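Local coordinates for molybdenum cofactor biosynthesis protein (Pyrococcus furiosus, PDB 1XI8) that probably acts as a MoeA-type molybdopterin molybdotransferase, inserting molybdenum into molybdopterin during molybdenum cofactor biosynthesis, at residues I23-D27 against L281-G285; L226-Y230 against F311-H315. All blocks are in the same frame, centred on the assembly; numbering follows the deposited sequence.

Contact 1 of 2, residues I23-D27 against L281-G285; sequences IVLND and LLFHG
The last turn of helix 17-26 lies beside the short edge strand 283-284, its backbone closest at Ile23 and Leu282, whose CA atoms are 7.5 Å apart. Ile23, Leu282 and Phe283 bury most of the 220 Å². Ile23 (chi1 m, chi2 t) points its CA-to-CB bond toward segment 281-285, and its CG2 methyl lies 3.8 Å from CB of Leu282 and 3.8 Å from CD1 of Phe283. The beta branch suits this place because CG2, carried directly on CB, is the methyl that reaches both. Leu282, in the loop just before the strand, has an m, t side chain that sets CD1 4.2 Å from CG of Asp27, apolar carbon spanning the gap at an exposed margin. Phe283 is extended (phi/psi -164/158), and its p rotamer turns the ring to the helix, so Ile23 and Val24 meet its edge, CG1 of Val24 3.4 Å from CE1 of Phe283. OD1 of Asp27 is hydrogen-bonded to the hydroxyl of Tyr296 on strand 295-297. The contact joins an N-terminal helix to the margin of the mixed sheet in the probable molybdopterin-binding domain. No hydrogen bond crosses between the segments: their fit relies on shape and partial shielding of carbon from water, most complete at Val24 and Phe283.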
ATOM      1  N   ILE A  23      -4.497 -22.763 -13.852  1.00 55.00           N
ATOM      2  CA  ILE A  23      -4.259 -22.861 -15.285  1.00 55.00           C
ATOM      3  C   ILE A  23      -3.498 -21.634 -15.776  1.00 55.00           C
ATOM      4  O   ILE A  23      -2.562 -21.759 -16.571  1.00 55.00           O
ATOM      5  CB  ILE A  23      -5.570 -23.062 -16.079  1.00 55.00           C
ATOM      6  CG1 ILE A  23      -6.007 -24.529 -15.995  1.00 55.00           C
ATOM      7  CG2 ILE A  23      -5.401 -22.642 -17.539  1.00 55.00           C
ATOM      8  CD1 ILE A  23      -7.389 -24.785 -16.545  1.00 55.00           C
ATOM      9  N   VAL A  24      -3.889 -20.452 -15.295  1.00 55.00           N
ATOM     10  CA  VAL A  24      -3.203 -19.220 -15.692  1.00 55.00           C
ATOM     11  C   VAL A  24      -1.791 -19.174 -15.110  1.00 55.00           C
ATOM     12  O   VAL A  24      -0.837 -18.886 -15.828  1.00 55.00           O
ATOM     13  CB  VAL A  24      -4.013 -17.908 -15.368  1.00 55.00           C
ATOM     14  CG1 VAL A  24      -5.450 -18.043 -15.819  1.00 55.00           C
ATOM     15  CG2 VAL A  24      -3.997 -17.575 -13.894  1.00 55.00           C
ATOM     16  N   LEU A  25      -1.648 -19.476 -13.824  1.00 55.00           N
ATOM     17  CA  LEU A  25      -0.346 -19.356 -13.181  1.00 55.00           C
ATOM     18  C   LEU A  25       0.633 -20.369 -13.770  1.00 55.00           C
ATOM     19  O   LEU A  25       1.818 -20.073 -13.960  1.00 55.00           O
ATOM     20  CB  LEU A  25      -0.450 -19.525 -11.660  1.00 55.00           C
ATOM     21  CG  LEU A  25      -1.356 -18.571 -10.868  1.00 55.00           C
ATOM     22  CD1 LEU A  25      -1.370 -18.937  -9.378  1.00 55.00           C
ATOM     23  CD2 LEU A  25      -0.973 -17.103 -11.069  1.00 55.00           C
ATOM     24  N   ASN A  26       0.141 -21.565 -14.075  1.00 55.00           N
ATOM     25  CA  ASN A  26       1.032 -22.580 -14.594  1.00 55.00           C
ATOM     26  C   ASN A  26       1.448 -22.366 -16.041  1.00 55.00           C
ATOM     27  O   ASN A  26       2.431 -22.950 -16.498  1.00 55.00           O
ATOM     28  CB  ASN A  26       0.482 -23.987 -14.413  1.00 55.00           C
ATOM     29  CG  ASN A  26       1.584 -24.959 -14.029  1.00 55.00           C
ATOM     30  OD1 ASN A  26       1.936 -25.073 -12.836  1.00 55.00           O
ATOM     31  ND2 ASN A  26       2.168 -25.635 -15.034  1.00 55.00           N
ATOM     32  N   ASP A  27       0.705 -21.529 -16.752  1.00 55.00           N
ATOM     33  CA  ASP A  27       1.031 -21.208 -18.138  1.00 55.00           C
ATOM     34  C   ASP A  27       1.957 -19.999 -18.216  1.00 55.00           C
ATOM     35  O   ASP A  27       2.358 -19.584 -19.295  1.00 55.00           O
ATOM     36  CB  ASP A  27      -0.243 -20.912 -18.928  1.00 55.00           C
ATOM     37  CG  ASP A  27       0.041 -20.588 -20.374  1.00 55.00           C
ATOM     38  OD1 ASP A  27      -0.357 -19.499 -20.854  1.00 55.00           O
ATOM     39  OD2 ASP A  27       0.686 -21.432 -21.027  1.00 55.00           O
ATOM     40  N   LEU A 281      -8.118 -19.822 -26.118  1.00 55.00           N
ATOM     41  CA  LEU A 281      -8.365 -19.743 -24.687  1.00 55.00           C
ATOM     42  C   LEU A 281      -8.266 -21.115 -24.015  1.00 55.00           C
ATOM     43  O   LEU A 281      -8.770 -22.108 -24.537  1.00 55.00           O
ATOM     44  CB  LEU A 281      -9.748 -19.135 -24.437  1.00 55.00           C
ATOM     45  CG  LEU A 281     -10.046 -17.808 -25.156  1.00 55.00           C
ATOM     46  CD1 LEU A 281     -11.543 -17.627 -25.415  1.00 55.00           C
ATOM     47  CD2 LEU A 281      -9.477 -16.635 -24.379  1.00 55.00           C
ATOM     48  N   LEU A 282      -7.616 -21.160 -22.854  1.00 55.00           N
ATOM     49  CA  LEU A 282      -7.504 -22.393 -22.085  1.00 55.00           C
ATOM     50  C   LEU A 282      -8.754 -22.592 -21.232  1.00 55.00           C
ATOM     51  O   LEU A 282      -9.010 -23.692 -20.726  1.00 55.00           O
ATOM     52  CB  LEU A 282      -6.256 -22.356 -21.208  1.00 55.00           C
ATOM     53  CG  LEU A 282      -4.929 -22.136 -21.942  1.00 55.00           C
ATOM     54  CD1 LEU A 282      -3.765 -22.228 -20.971  1.00 55.00           C
ATOM     55  CD2 LEU A 282      -4.739 -23.123 -23.082  1.00 55.00           C
ATOM     56  N   PHE A 283      -9.512 -21.511 -21.061  1.00 55.00           N
ATOM     57  CA  PHE A 283     -10.824 -21.542 -20.408  1.00 55.00           C
ATOM     58  C   PHE A 283     -11.568 -20.254 -20.730  1.00 55.00           C
ATOM     59  O   PHE A 283     -10.961 -19.251 -21.089  1.00 55.00           O
ATOM     60  CB  PHE A 283     -10.735 -21.772 -18.892  1.00 55.00           C
ATOM     61  CG  PHE A 283     -10.065 -20.660 -18.124  1.00 55.00           C
ATOM     62  CD1 PHE A 283      -8.720 -20.747 -17.773  1.00 55.00           C
ATOM     63  CD2 PHE A 283     -10.782 -19.529 -17.732  1.00 55.00           C
ATOM     64  CE1 PHE A 283      -8.109 -19.727 -17.063  1.00 55.00           C
ATOM     65  CE2 PHE A 283     -10.174 -18.518 -17.025  1.00 55.00           C
ATOM     66  CZ  PHE A 283      -8.839 -18.617 -16.687  1.00 55.00           C
ATOM     67  N   HIS A 284     -12.885 -20.291 -20.607  1.00 55.00           N
ATOM     68  CA  HIS A 284     -13.720 -19.160 -20.967  1.00 55.00           C
ATOM     69  C   HIS A 284     -15.049 -19.310 -20.246  1.00 55.00           C
ATOM     70  O   HIS A 284     -15.886 -20.126 -20.625  1.00 55.00           O
ATOM     71  CB  HIS A 284     -13.917 -19.120 -22.479  1.00 55.00           C
ATOM     72  CG  HIS A 284     -14.591 -17.878 -22.971  1.00 55.00           C
ATOM     73  ND1 HIS A 284     -14.532 -16.675 -22.296  1.00 55.00           N
ATOM     74  CD2 HIS A 284     -15.318 -17.645 -24.091  1.00 55.00           C
ATOM     75  CE1 HIS A 284     -15.206 -15.761 -22.972  1.00 55.00           C
ATOM     76  NE2 HIS A 284     -15.691 -16.323 -24.065  1.00 55.00           N
ATOM     77  N   GLY A 285     -15.225 -18.519 -19.193  1.00 55.00           N
ATOM     78  CA  GLY A 285     -16.381 -18.642 -18.332  1.00 55.00           C
ATOM     79  C   GLY A 285     -15.978 -19.436 -17.110  1.00 55.00           C
ATOM     80  O   GLY A 285     -15.534 -20.590 -17.219  1.00 55.00           O
TER

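Contact 2 of 2, residues L226-Y230 against F311-H315; sequences LVERY and FTQFH
Two helical segments approach most closely at Leu226 and Phe314, with CA atoms 7.8 Å apart; Tyr230 is the first residue to leave helical angles after helix 219-229, whereas 311-315 lies well within helix 307-326. Phe314 adopts chi1 t with chi2 -85°, which slides its ring across Leu226: CB of Leu226 sits 3.6 Å from the ring centroid, 10° off the normal, a CH-pi contact. Leu226 (m, t) extends CD2 to 4.1 Å from CE1 of Phe311 (chi1 t) and 4.0 Å from NE2 of His315. In this mixed alpha/beta domain, probably the molybdopterin-binding one, the pair is helix-helix packing, and Pro170 of the second subunit also lies on Leu226. Tyr230, chi1 m, completes an aromatic cluster with Phe314 and His315: its CD2 is 3.6 Å from CE1 of Phe314, the planes oblique at 47°. A tyrosine suits this buried place because its ring packs while its OH hydrogen-bonds O of the C-terminal Tyr403. His315 (m) brings its CE1 to 4.1 Å from OH of Tyr230.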
ATOM      1  N   LEU A 226      -4.499  -0.186 -11.504  1.00 55.00           N
ATOM      2  CA  LEU A 226      -4.410  -1.509 -10.908  1.00 55.00           C
ATOM      3  C   LEU A 226      -3.102  -2.211 -11.276  1.00 55.00           C
ATOM      4  O   LEU A 226      -2.471  -2.799 -10.409  1.00 55.00           O
ATOM      5  CB  LEU A 226      -5.603  -2.383 -11.303  1.00 55.00           C
ATOM      6  CG  LEU A 226      -6.944  -2.031 -10.670  1.00 55.00           C
ATOM      7  CD1 LEU A 226      -8.086  -2.663 -11.446  1.00 55.00           C
ATOM      8  CD2 LEU A 226      -6.971  -2.419  -9.198  1.00 55.00           C
ATOM      9  N   VAL A 227      -2.696  -2.148 -12.545  1.00 55.00           N
ATOM     10  CA  VAL A 227      -1.452  -2.793 -12.961  1.00 55.00           C
ATOM     11  C   VAL A 227      -0.254  -2.065 -12.356  1.00 55.00           C
ATOM     12  O   VAL A 227       0.688  -2.687 -11.862  1.00 55.00           O
ATOM     13  CB  VAL A 227      -1.316  -2.924 -14.512  1.00 55.00           C
ATOM     14  CG1 VAL A 227      -1.419  -1.606 -15.166  1.00 55.00           C
ATOM     15  CG2 VAL A 227       0.030  -3.503 -14.876  1.00 55.00           C
ATOM     16  N   GLU A 228      -0.315  -0.744 -12.389  1.00 55.00           N
ATOM     17  CA  GLU A 228       0.669   0.100 -11.748  1.00 55.00           C
ATOM     18  C   GLU A 228       0.843  -0.308 -10.291  1.00 55.00           C
ATOM     19  O   GLU A 228       1.957  -0.449  -9.807  1.00 55.00           O
ATOM     20  CB  GLU A 228       0.188   1.545 -11.817  1.00 55.00           C
ATOM     21  CG  GLU A 228       0.962   2.508 -10.972  1.00 55.00           C
ATOM     22  CD  GLU A 228       2.252   2.892 -11.638  1.00 55.00           C
ATOM     23  OE1 GLU A 228       2.306   2.731 -12.884  1.00 55.00           O
ATOM     24  OE2 GLU A 228       3.190   3.347 -10.930  1.00 55.00           O
ATOM     25  N   ARG A 229      -0.274  -0.500  -9.594  1.00 55.00           N
ATOM     26  CA  ARG A 229      -0.251  -0.890  -8.191  1.00 55.00           C
ATOM     27  C   ARG A 229       0.320  -2.290  -8.019  1.00 55.00           C
ATOM     28  O   ARG A 229       0.912  -2.602  -6.983  1.00 55.00           O
ATOM     29  CB  ARG A 229      -1.658  -0.812  -7.588  1.00 55.00           C
ATOM     30  CG  ARG A 229      -1.783  -1.369  -6.179  1.00 55.00           C
ATOM     31  CD  ARG A 229      -3.120  -1.010  -5.534  1.00 55.00           C
ATOM     32  NE  ARG A 229      -3.239  -1.556  -4.179  1.00 55.00           N
ATOM     33  CZ  ARG A 229      -2.740  -0.991  -3.078  1.00 55.00           C
ATOM     34  NH1 ARG A 229      -2.070   0.156  -3.135  1.00 55.00           N
ATOM     35  NH2 ARG A 229      -2.907  -1.578  -1.903  1.00 55.00           N
ATOM     36  N   TYR A 230       0.148  -3.131  -9.032  1.00 55.00           N
ATOM     37  CA  TYR A 230       0.607  -4.520  -8.931  1.00 55.00           C
ATOM     38  C   TYR A 230       1.684  -4.928  -9.933  1.00 55.00           C
ATOM     39  O   TYR A 230       1.503  -5.852 -10.719  1.00 55.00           O
ATOM     40  CB  TYR A 230      -0.577  -5.505  -8.913  1.00 55.00           C
ATOM     41  CG  TYR A 230      -1.341  -5.421  -7.618  1.00 55.00           C
ATOM     42  CD1 TYR A 230      -0.860  -6.025  -6.465  1.00 55.00           C
ATOM     43  CD2 TYR A 230      -2.524  -4.704  -7.539  1.00 55.00           C
ATOM     44  CE1 TYR A 230      -1.543  -5.937  -5.270  1.00 55.00           C
ATOM     45  CE2 TYR A 230      -3.217  -4.606  -6.353  1.00 55.00           C
ATOM     46  CZ  TYR A 230      -2.723  -5.222  -5.220  1.00 55.00           C
ATOM     47  OH  TYR A 230      -3.429  -5.118  -4.043  1.00 55.00           O
ATOM     48  N   PHE A 311     -12.814  -5.134 -12.031  1.00 55.00           N
ATOM     49  CA  PHE A 311     -12.084  -5.051 -10.783  1.00 55.00           C
ATOM     50  C   PHE A 311     -11.989  -6.441 -10.142  1.00 55.00           C
ATOM     51  O   PHE A 311     -10.927  -6.857  -9.677  1.00 55.00           O
ATOM     52  CB  PHE A 311     -12.823  -4.079  -9.869  1.00 55.00           C
ATOM     53  CG  PHE A 311     -12.141  -3.799  -8.564  1.00 55.00           C
ATOM     54  CD1 PHE A 311     -11.220  -2.776  -8.457  1.00 55.00           C
ATOM     55  CD2 PHE A 311     -12.451  -4.533  -7.432  1.00 55.00           C
ATOM     56  CE1 PHE A 311     -10.604  -2.503  -7.245  1.00 55.00           C
ATOM     57  CE2 PHE A 311     -11.842  -4.265  -6.226  1.00 55.00           C
ATOM     58  CZ  PHE A 311     -10.916  -3.248  -6.129  1.00 55.00           C
ATOM     59  N   THR A 312     -13.116  -7.144 -10.127  1.00 55.00           N
ATOM     60  CA  THR A 312     -13.207  -8.489  -9.580  1.00 55.00           C
ATOM     61  C   THR A 312     -12.253  -9.444 -10.281  1.00 55.00           C
ATOM     62  O   THR A 312     -11.505 -10.170  -9.632  1.00 55.00           O
ATOM     63  CB  THR A 312     -14.626  -9.037  -9.708  1.00 55.00           C
ATOM     64  OG1 THR A 312     -15.488  -8.275  -8.869  1.00 55.00           O
ATOM     65  CG2 THR A 312     -14.672 -10.500  -9.282  1.00 55.00           C
ATOM     66  N   GLN A 313     -12.293  -9.422 -11.608  1.00 55.00           N
ATOM     67  CA  GLN A 313     -11.431 -10.246 -12.425  1.00 55.00           C
ATOM     68  C   GLN A 313      -9.961  -9.897 -12.215  1.00 55.00           C
ATOM     69  O   GLN A 313      -9.103 -10.781 -12.228  1.00 55.00           O
ATOM     70  CB  GLN A 313     -11.824 -10.129 -13.902  1.00 55.00           C
ATOM     71  CG  GLN A 313     -13.160 -10.780 -14.243  1.00 55.00           C
ATOM     72  CD  GLN A 313     -13.669 -10.420 -15.634  1.00 55.00           C
ATOM     73  OE1 GLN A 313     -13.281  -9.404 -16.226  1.00 55.00           O
ATOM     74  NE2 GLN A 313     -14.554 -11.251 -16.160  1.00 55.00           N
ATOM     75  N   PHE A 314      -9.665  -8.616 -12.008  1.00 55.00           N
ATOM     76  CA  PHE A 314      -8.270  -8.222 -11.793  1.00 55.00           C
ATOM     77  C   PHE A 314      -7.703  -8.842 -10.528  1.00 55.00           C
ATOM     78  O   PHE A 314      -6.626  -9.434 -10.560  1.00 55.00           O
ATOM     79  CB  PHE A 314      -8.060  -6.701 -11.765  1.00 55.00           C
ATOM     80  CG  PHE A 314      -6.628  -6.319 -11.537  1.00 55.00           C
ATOM     81  CD1 PHE A 314      -6.112  -6.243 -10.255  1.00 55.00           C
ATOM     82  CD2 PHE A 314      -5.786  -6.070 -12.603  1.00 55.00           C
ATOM     83  CE1 PHE A 314      -4.790  -5.911 -10.043  1.00 55.00           C
ATOM     84  CE2 PHE A 314      -4.457  -5.733 -12.394  1.00 55.00           C
ATOM     85  CZ  PHE A 314      -3.963  -5.653 -11.114  1.00 55.00           C
ATOM     86  N   HIS A 315      -8.430  -8.699  -9.425  1.00 55.00           N
ATOM     87  CA  HIS A 315      -7.996  -9.231  -8.132  1.00 55.00           C
ATOM     88  C   HIS A 315      -8.010 -10.756  -8.043  1.00 55.00           C
ATOM     89  O   HIS A 315      -7.154 -11.345  -7.388  1.00 55.00           O
ATOM     90  CB  HIS A 315      -8.811  -8.627  -6.984  1.00 55.00           C
ATOM     91  CG  HIS A 315      -8.380  -7.242  -6.612  1.00 55.00           C
ATOM     92  ND1 HIS A 315      -7.347  -6.995  -5.735  1.00 55.00           N
ATOM     93  CD2 HIS A 315      -8.837  -6.028  -7.006  1.00 55.00           C
ATOM     94  CE1 HIS A 315      -7.188  -5.694  -5.601  1.00 55.00           C
ATOM     95  NE2 HIS A 315      -8.078  -5.085  -6.362  1.00 55.00           N
TER

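Contact 2 is buried near the centre of the chain, all six of its touching residues being enclosed, whereas contact 1 lies further out and is only partly buried. Their centres are about 17 Å apart, their nearest atoms about 8 Å. No helix or strand is common to both, but helix 307-326 relates them: it carries 311-315, and further along its His320 and Lys324 touch Leu25 of 23-27. Contact 1 joins the N-terminal helix to a sheet edge through aliphatic groups, one phenylalanine and the flank of Asp27, whose acid can stay at a partly exposed margin; contact 2 fills the buried space between two helices largely with rings and, unlike contact 1, is reached by the second subunit.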